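Long-range contact in FAD:protein FMN transferase (Pseudomonas stutzeri ATCC 14405 = CCUG 16156, PDB 5MGY), which probably transfers the FMN moiety of FAD to a threonine side chain of a target protein, releasing AMP, in a reaction that uses magnesium: residues A70-M76 and D143-V149. Coordinates in Å, arbitrary orientation, origin at the centre of the assembly. Residues are numbered along the deposited sequence.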
ATOM      1  N   ALA A  70     -25.430  11.051   2.312  1.00 42.15           N
ATOM      2  CA  ALA A  70     -25.499  10.586   3.695  1.00 40.41           C
ATOM      3  C   ALA A  70     -26.694   9.732   4.015  1.00 39.88           C
ATOM      4  O   ALA A  70     -27.760   9.946   3.494  1.00 37.95           O
ATOM      5  CB  ALA A  70     -25.512  11.765   4.637  1.00 40.08           C
ATOM      6  N   GLY A  71     -26.503   8.762   4.893  1.00 42.28           N
ATOM      7  CA  GLY A  71     -27.575   7.823   5.246  1.00 42.70           C
ATOM      8  C   GLY A  71     -27.763   6.626   4.346  1.00 42.53           C
ATOM      9  O   GLY A  71     -28.530   5.757   4.714  1.00 49.27           O
ATOM     10  N   SER A  72     -27.062   6.545   3.219  1.00 41.26           N
ATOM     11  CA  SER A  72     -27.234   5.445   2.280  1.00 45.50           C
ATOM     12  C   SER A  72     -26.612   4.139   2.753  1.00 46.16           C
ATOM     13  O   SER A  72     -25.548   4.172   3.325  1.00 47.27           O
ATOM     14  CB  SER A  72     -26.625   5.796   0.935  1.00 48.50           C
ATOM     15  OG  SER A  72     -27.423   6.782   0.297  1.00 56.24           O
ATOM     16  N   CYS A  73     -27.344   3.025   2.576  1.00 48.38           N
ATOM     17  CA  CYS A  73     -26.834   1.652   2.463  1.00 46.08           C
ATOM     18  C   CYS A  73     -26.981   1.230   0.995  1.00 45.46           C
ATOM     19  O   CYS A  73     -28.001   1.451   0.368  1.00 49.41           O
ATOM     20  CB  CYS A  73     -27.582   0.685   3.376  1.00 47.47           C
ATOM     21  SG  CYS A  73     -27.248   0.980   5.140  1.00 54.93           S
ATOM     22  N   GLU A  74     -25.939   0.640   0.451  1.00 43.44           N
ATOM     23  CA  GLU A  74     -25.867   0.291  -0.940  1.00 43.67           C
ATOM     24  C   GLU A  74     -25.160  -1.045  -1.081  1.00 47.55           C
ATOM     25  O   GLU A  74     -24.081  -1.236  -0.492  1.00 52.09           O
ATOM     26  CB  GLU A  74     -25.100   1.348  -1.661  1.00 41.49           C
ATOM     27  CG  GLU A  74     -24.896   1.074  -3.135  1.00 43.79           C
ATOM     28  CD  GLU A  74     -26.105   1.396  -4.022  1.00 46.20           C
ATOM     29  OE1 GLU A  74     -27.178   1.773  -3.491  1.00 51.70           O
ATOM     30  OE2 GLU A  74     -25.979   1.332  -5.272  1.00 45.42           O
ATOM     31  N   PRO A  75     -25.742  -1.990  -1.865  1.00 52.16           N
ATOM     32  CA  PRO A  75     -25.011  -3.270  -2.038  1.00 52.31           C
ATOM     33  C   PRO A  75     -23.642  -3.068  -2.724  1.00 47.35           C
ATOM     34  O   PRO A  75     -23.500  -2.193  -3.600  1.00 42.29           O
ATOM     35  CB  PRO A  75     -25.966  -4.118  -2.891  1.00 55.11           C
ATOM     36  CG  PRO A  75     -27.277  -3.438  -2.822  1.00 55.68           C
ATOM     37  CD  PRO A  75     -26.997  -1.988  -2.627  1.00 52.55           C
ATOM     38  N   MET A  76     -22.643  -3.822  -2.272  1.00 45.20           N
ATOM     39  CA  MET A  76     -21.266  -3.699  -2.807  1.00 43.39           C
ATOM     40  C   MET A  76     -20.621  -5.054  -2.969  1.00 41.87           C
ATOM     41  O   MET A  76     -20.888  -6.001  -2.196  1.00 41.05           O
ATOM     42  CB  MET A  76     -20.336  -2.853  -1.897  1.00 42.14           C
ATOM     43  CG  MET A  76     -20.728  -1.408  -1.692  1.00 42.17           C
ATOM     44  SD  MET A  76     -20.684  -0.453  -3.191  1.00 44.72           S
ATOM     45  CE  MET A  76     -18.948  -0.270  -3.363  1.00 41.83           C
ATOM     46  N   ASP A 143     -24.379  -7.685   2.797  1.00 46.24           N
ATOM     47  CA  ASP A 143     -23.663  -7.423   1.582  1.00 47.00           C
ATOM     48  C   ASP A 143     -23.740  -5.934   1.252  1.00 46.96           C
ATOM     49  O   ASP A 143     -23.408  -5.525   0.129  1.00 43.61           O
ATOM     50  CB  ASP A 143     -24.233  -8.280   0.453  1.00 53.89           C
ATOM     51  CG  ASP A 143     -25.764  -7.939   0.111  1.00 66.05           C
ATOM     52  OD1 ASP A 143     -26.635  -7.862   1.054  1.00 67.70           O
ATOM     53  OD2 ASP A 143     -26.079  -7.746  -1.107  1.00 66.85           O
ATOM     54  N   ARG A 144     -24.210  -5.111   2.200  1.00 49.67           N
ATOM     55  CA  ARG A 144     -24.301  -3.656   1.967  1.00 52.80           C
ATOM     56  C   ARG A 144     -23.185  -2.911   2.713  1.00 49.95           C
ATOM     57  O   ARG A 144     -22.747  -3.385   3.758  1.00 45.75           O
ATOM     58  CB  ARG A 144     -25.672  -3.127   2.393  1.00 56.45           C
ATOM     59  CG  ARG A 144     -26.836  -3.636   1.550  1.00 63.06           C
ATOM     60  CD  ARG A 144     -28.016  -4.130   2.372  1.00 70.46           C
ATOM     61  NE  ARG A 144     -28.893  -3.042   2.836  1.00 77.10           N
ATOM     62  CZ  ARG A 144     -29.114  -2.688   4.118  1.00 79.57           C
ATOM     63  NH1 ARG A 144     -28.536  -3.342   5.130  1.00 83.09           N
ATOM     64  NH2 ARG A 144     -29.949  -1.668   4.394  1.00 71.81           N
ATOM     65  N   LEU A 145     -22.722  -1.790   2.132  1.00 45.64           N
ATOM     66  CA  LEU A 145     -21.870  -0.824   2.811  1.00 44.42           C
ATOM     67  C   LEU A 145     -22.736   0.331   3.167  1.00 45.45           C
ATOM     68  O   LEU A 145     -23.409   0.829   2.294  1.00 46.39           O
ATOM     69  CB  LEU A 145     -20.844  -0.216   1.887  1.00 43.26           C
ATOM     70  CG  LEU A 145     -19.380  -0.567   1.859  1.00 42.46           C
ATOM     71  CD1 LEU A 145     -18.617   0.522   1.147  1.00 38.55           C
ATOM     72  CD2 LEU A 145     -18.894  -0.744   3.287  1.00 45.08           C
ATOM     73  N   CYS A 146     -22.634   0.836   4.388  1.00 44.54           N
ATOM     74  CA  CYS A 146     -23.452   1.946   4.820  1.00 43.48           C
ATOM     75  C   CYS A 146     -22.605   3.147   5.132  1.00 42.96           C
ATOM     76  O   CYS A 146     -21.458   3.019   5.584  1.00 43.83           O
ATOM     77  CB  CYS A 146     -24.277   1.542   6.001  1.00 44.80           C
ATOM     78  SG  CYS A 146     -25.317   0.162   5.509  1.00 54.96           S
ATOM     79  N   LYS A 147     -23.165   4.326   4.875  1.00 40.60           N
ATOM     80  CA  LYS A 147     -22.490   5.538   5.241  1.00 40.66           C
ATOM     81  C   LYS A 147     -23.394   6.517   5.952  1.00 39.09           C
ATOM     82  O   LYS A 147     -24.444   6.869   5.417  1.00 40.39           O
ATOM     83  CB  LYS A 147     -21.827   6.169   4.030  1.00 41.15           C
ATOM     84  CG  LYS A 147     -22.731   6.739   2.970  1.00 40.93           C
ATOM     85  CD  LYS A 147     -21.925   6.831   1.699  1.00 42.37           C
ATOM     86  CE  LYS A 147     -22.218   8.058   0.910  1.00 44.55           C
ATOM     87  NZ  LYS A 147     -21.343   8.140  -0.281  1.00 46.85           N
ATOM     88  N   ALA A 148     -22.962   6.968   7.144  1.00 35.13           N
ATOM     89  CA  ALA A 148     -23.726   7.900   7.957  1.00 33.98           C
ATOM     90  C   ALA A 148     -23.533   9.373   7.608  1.00 34.78           C
ATOM     91  O   ALA A 148     -24.356  10.184   7.986  1.00 38.64           O
ATOM     92  CB  ALA A 148     -23.412   7.692   9.380  1.00 33.85           C
ATOM     93  N   VAL A 149     -22.450   9.712   6.909  1.00 32.80           N
ATOM     94  CA  VAL A 149     -22.204  11.034   6.356  1.00 32.17           C
ATOM     95  C   VAL A 149     -21.889  10.863   4.866  1.00 31.04           C
ATOM     96  O   VAL A 149     -21.706   9.758   4.434  1.00 31.19           O
ATOM     97  CB  VAL A 149     -20.996  11.747   7.086  1.00 33.46           C
ATOM     98  CG1 VAL A 149     -21.097  11.693   8.620  1.00 32.64           C
ATOM     99  CG2 VAL A 149     -19.658  11.203   6.641  1.00 34.50           C
TER
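This is an antiparallel strand pair tied by a cross-strand disulfide. The two strands belong to a small three-stranded sheet, with 73-75 at one edge and 144-147 in the middle. The centre of the contact lies about 25 Å from the centre of the chain, away from the magnesium site. Strands 73-75 and 144-147 run at 155° to each other. Glu74 and Leu145 are a hydrogen-bonded pair: Glu74 N donates to Leu145 O (3.1 Å), and Leu145 N to Glu74 O (3.0 Å). The ladder continues beyond the short strand 73-75, with Lys147 N to Ser72 O at 2.8 Å and Met76 N to Asp143 O at 3.0 Å. A weak hydrogen bond from Gly71 N to Lys147 O (2.8 Å) closes the end of the ladder away from Met76.

Cys73 and Cys146 form a non-hydrogen-bonded pair, with CA atoms 4.1 Å apart. Both side chains leave the same face, so SG of Cys73 reaches SG of Cys146 at 2.1 Å. The bond covalently links strands far apart in sequence. Next to it, the Arg144 guanidinium lies with one face over Cys73 CB; Arg144 also forms a salt bridge with Asp141.

The other face carries Glu74 and Leu145. Here Leu145 CB packs on Met76 CG at 3.8 Å. Glu74 forms a salt bridge with Arg64. Lys147 makes a cation-pi contact with Phe65, and its NZ is hydrogen-bonded to the carbonyl oxygens of Phe65, Leu68 and Leu151. Helix 61-67 thus lies against this face, Leu145 also touches helix 78-93, and strand 138-141 completes the sheet beside strand 144-147.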